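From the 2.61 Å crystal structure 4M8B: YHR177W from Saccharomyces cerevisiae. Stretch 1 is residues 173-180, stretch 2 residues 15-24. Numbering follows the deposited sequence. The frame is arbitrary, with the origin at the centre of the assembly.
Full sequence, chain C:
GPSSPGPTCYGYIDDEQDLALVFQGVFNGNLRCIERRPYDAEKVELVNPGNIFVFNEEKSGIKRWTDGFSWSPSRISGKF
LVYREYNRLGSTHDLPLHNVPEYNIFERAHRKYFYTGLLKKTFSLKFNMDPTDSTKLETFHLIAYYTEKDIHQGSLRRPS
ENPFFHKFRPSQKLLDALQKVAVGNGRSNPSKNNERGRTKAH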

# COMPACT_ATOMS: atom_id res chain seq x y z
N LYS C 173 -2.37 12.51 18.05
CA LYS C 173 -3.44 12.91 17.14
C LYS C 173 -3.49 11.97 15.94
O LYS C 173 -4.56 11.68 15.40
CB LYS C 173 -3.26 14.36 16.67
CG LYS C 173 -4.41 14.87 15.81
CD LYS C 173 -4.30 16.36 15.51
CE LYS C 173 -3.23 16.67 14.47
NZ LYS C 173 -3.55 17.90 13.69
N LEU C 174 -2.32 11.48 15.53
CA LEU C 174 -2.22 10.53 14.42
C LEU C 174 -2.74 9.16 14.85
O LEU C 174 -3.50 8.52 14.13
CB LEU C 174 -0.78 10.42 13.94
CG LEU C 174 -0.52 9.55 12.71
CD1 LEU C 174 -1.36 10.02 11.54
CD2 LEU C 174 0.96 9.56 12.34
N LEU C 175 -2.33 8.73 16.04
CA LEU C 175 -2.78 7.46 16.59
C LEU C 175 -4.31 7.42 16.76
O LEU C 175 -4.95 6.41 16.47
CB LEU C 175 -2.08 7.16 17.92
CG LEU C 175 -0.64 6.66 17.80
CD1 LEU C 175 0.01 6.48 19.17
CD2 LEU C 175 -0.61 5.35 17.03
N ASP C 176 -4.88 8.53 17.22
CA ASP C 176 -6.33 8.62 17.39
C ASP C 176 -7.04 8.56 16.05
O ASP C 176 -8.01 7.82 15.88
CB ASP C 176 -6.70 9.90 18.14
CG ASP C 176 -6.26 9.88 19.59
OD1 ASP C 176 -6.16 8.78 20.18
OD2 ASP C 176 -6.01 10.98 20.15
N ALA C 177 -6.55 9.34 15.09
CA ALA C 177 -7.10 9.36 13.74
C ALA C 177 -7.07 7.98 13.10
O ALA C 177 -7.99 7.59 12.39
CB ALA C 177 -6.35 10.37 12.89
N LEU C 178 -5.99 7.24 13.35
CA LEU C 178 -5.81 5.92 12.76
C LEU C 178 -6.78 4.88 13.32
O LEU C 178 -7.21 3.98 12.60
CB LEU C 178 -4.37 5.44 12.94
CG LEU C 178 -3.34 6.11 12.03
CD1 LEU C 178 -1.93 5.68 12.38
CD2 LEU C 178 -3.66 5.79 10.58
N GLN C 179 -7.12 5.00 14.60
CA GLN C 179 -8.02 4.04 15.22
C GLN C 179 -9.48 4.32 14.85
O GLN C 179 -10.32 3.42 14.87
CB GLN C 179 -7.82 4.00 16.74
CG GLN C 179 -8.28 5.24 17.48
CD GLN C 179 -9.69 5.10 18.02
OE1 GLN C 179 -10.22 3.99 18.12
NE2 GLN C 179 -10.31 6.22 18.38
N LYS C 180 -9.77 5.58 14.51
CA LYS C 180 -11.12 5.98 14.10
C LYS C 180 -11.49 5.43 12.73
O LYS C 180 -12.66 5.46 12.33
CB LYS C 180 -11.26 7.51 14.08
CG LYS C 180 -11.26 8.17 15.45
CD LYS C 180 -11.74 9.62 15.35
CE LYS C 180 -10.82 10.46 14.48
NZ LYS C 180 -9.51 10.74 15.13
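Stretch 2 (15-24) DEQDLALVFQ

Stretch 2 packs on stretch 1 as one helix against another, an apolar contact in which three leucines of one helix converge on a small alanine of the other and no hydrogen bond crosses between the two segments. Asp-15 precedes the second helix at its N-cap position, its OD1 accepting a weak capping bond from Asp-18 N at 3.5 Å; from Glu-16 through Gln-24 the backbone is helical, with phi near -60° and psi between about -25° and -50°. Its partner is the helix that includes residues 173-179. The N-to-C directions differ by 130°, so the helices run roughly against each other but obliquely, and their axes approach to 10.3 Å. Together the two stretches bury 385 Å².

Ala-20 lies at the centre of the contact. Ala-20 CA is 6.9 Å from Leu-175 CA, and the lone methyl of Ala-20 leaves room for longer side chains to gather: Ala-20 CB lies 3.7 Å from Leu-178 CD1, and 4.3 Å from both Leu-174 CD2 and Leu-175 CD2. The same Leu-174 CD2 comes within 3.4 Å of Ala-20 O, an oxygen already engaged by Gln-24 N within its own helix.

One turn on from Ala-20, Phe-23 extends the apolar surface. Its CB is 4.0 Å from Leu-174 CD2, and its ring meets Leu-178 obliquely, Phe-23 CE2 to Leu-178 CD2 at 4.3 Å. The branched end of Leu-178 suits its place, CD1 lying against Ala-20 and CD2 against Phe-23.

Polar side chains lie around this cluster. Near the start of the second helix, Glu-16 OE1 is 3.4 Å from Leu-178 O, but both are acceptors and no bond forms; Glu-16 OE2 is satisfied elsewhere in the structure. Gln-24 OE1 approaches Leu-174 CD2 at 3.8 Å, a van der Waals contact.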

# COMPACT_ATOMS: atom_id res chain seq x y z
N ASP C 15 0.59 -3.54 10.60
CA ASP C 15 -0.42 -2.97 11.48
C ASP C 15 -0.37 -1.44 11.53
O ASP C 15 0.38 -0.82 10.79
CB ASP C 15 -0.29 -3.55 12.90
CG ASP C 15 0.98 -3.10 13.60
OD1 ASP C 15 1.99 -2.86 12.91
OD2 ASP C 15 0.97 -2.99 14.84
N GLU C 16 -1.17 -0.86 12.42
CA GLU C 16 -1.29 0.60 12.50
C GLU C 16 -0.01 1.28 12.99
O GLU C 16 0.22 2.45 12.71
CB GLU C 16 -2.48 1.00 13.37
CG GLU C 16 -3.82 0.46 12.88
CD GLU C 16 -5.00 0.97 13.69
OE1 GLU C 16 -4.89 2.07 14.28
OE2 GLU C 16 -6.04 0.28 13.74
N GLN C 17 0.81 0.54 13.72
CA GLN C 17 2.07 1.09 14.21
C GLN C 17 3.03 1.31 13.04
O GLN C 17 3.75 2.31 13.00
CB GLN C 17 2.70 0.18 15.27
CG GLN C 17 3.96 0.76 15.91
CD GLN C 17 3.73 2.15 16.49
OE1 GLN C 17 2.60 2.54 16.78
NE2 GLN C 17 4.82 2.91 16.66
N ASP C 18 3.02 0.39 12.09
CA ASP C 18 3.80 0.53 10.87
C ASP C 18 3.31 1.73 10.05
O ASP C 18 4.12 2.53 9.57
CB ASP C 18 3.75 -0.75 10.04
CG ASP C 18 4.57 -1.88 10.64
OD1 ASP C 18 5.60 -1.59 11.28
OD2 ASP C 18 4.18 -3.06 10.48
N LEU C 19 2.00 1.86 9.91
CA LEU C 19 1.40 2.99 9.20
C LEU C 19 1.77 4.32 9.83
O LEU C 19 2.10 5.28 9.13
CB LEU C 19 -0.12 2.86 9.18
CG LEU C 19 -0.78 1.96 8.14
CD1 LEU C 19 -2.28 1.87 8.41
CD2 LEU C 19 -0.53 2.51 6.75
N ALA C 20 1.69 4.38 11.15
CA ALA C 20 1.87 5.63 11.88
C ALA C 20 3.27 6.19 11.68
O ALA C 20 3.45 7.39 11.52
CB ALA C 20 1.59 5.42 13.35
N LEU C 21 4.26 5.30 11.67
CA LEU C 21 5.64 5.70 11.48
C LEU C 21 5.87 6.29 10.08
O LEU C 21 6.52 7.33 9.94
CB LEU C 21 6.58 4.52 11.73
CG LEU C 21 6.63 4.05 13.19
CD1 LEU C 21 7.30 2.68 13.31
CD2 LEU C 21 7.37 5.07 14.04
N VAL C 22 5.31 5.64 9.06
CA VAL C 22 5.44 6.12 7.69
C VAL C 22 4.80 7.50 7.52
O VAL C 22 5.42 8.42 7.00
CB VAL C 22 4.81 5.14 6.69
CG1 VAL C 22 4.92 5.68 5.27
CG2 VAL C 22 5.48 3.77 6.79
N PHE C 23 3.55 7.62 7.96
CA PHE C 23 2.83 8.88 7.90
C PHE C 23 3.57 9.99 8.65
O PHE C 23 3.73 11.10 8.12
CB PHE C 23 1.42 8.71 8.46
CG PHE C 23 0.46 8.06 7.50
CD1 PHE C 23 0.45 8.40 6.15
CD2 PHE C 23 -0.45 7.11 7.94
CE1 PHE C 23 -0.44 7.81 5.27
CE2 PHE C 23 -1.34 6.52 7.06
CZ PHE C 23 -1.33 6.87 5.73
N GLN C 24 4.01 9.70 9.87
CA GLN C 24 4.73 10.69 10.67
C GLN C 24 6.01 11.11 9.95
O GLN C 24 6.36 12.29 9.93
CB GLN C 24 5.05 10.15 12.06
CG GLN C 24 5.62 11.19 13.02
CD GLN C 24 4.64 12.32 13.30
OE1 GLN C 24 3.50 12.08 13.69
NE2 GLN C 24 5.09 13.56 13.11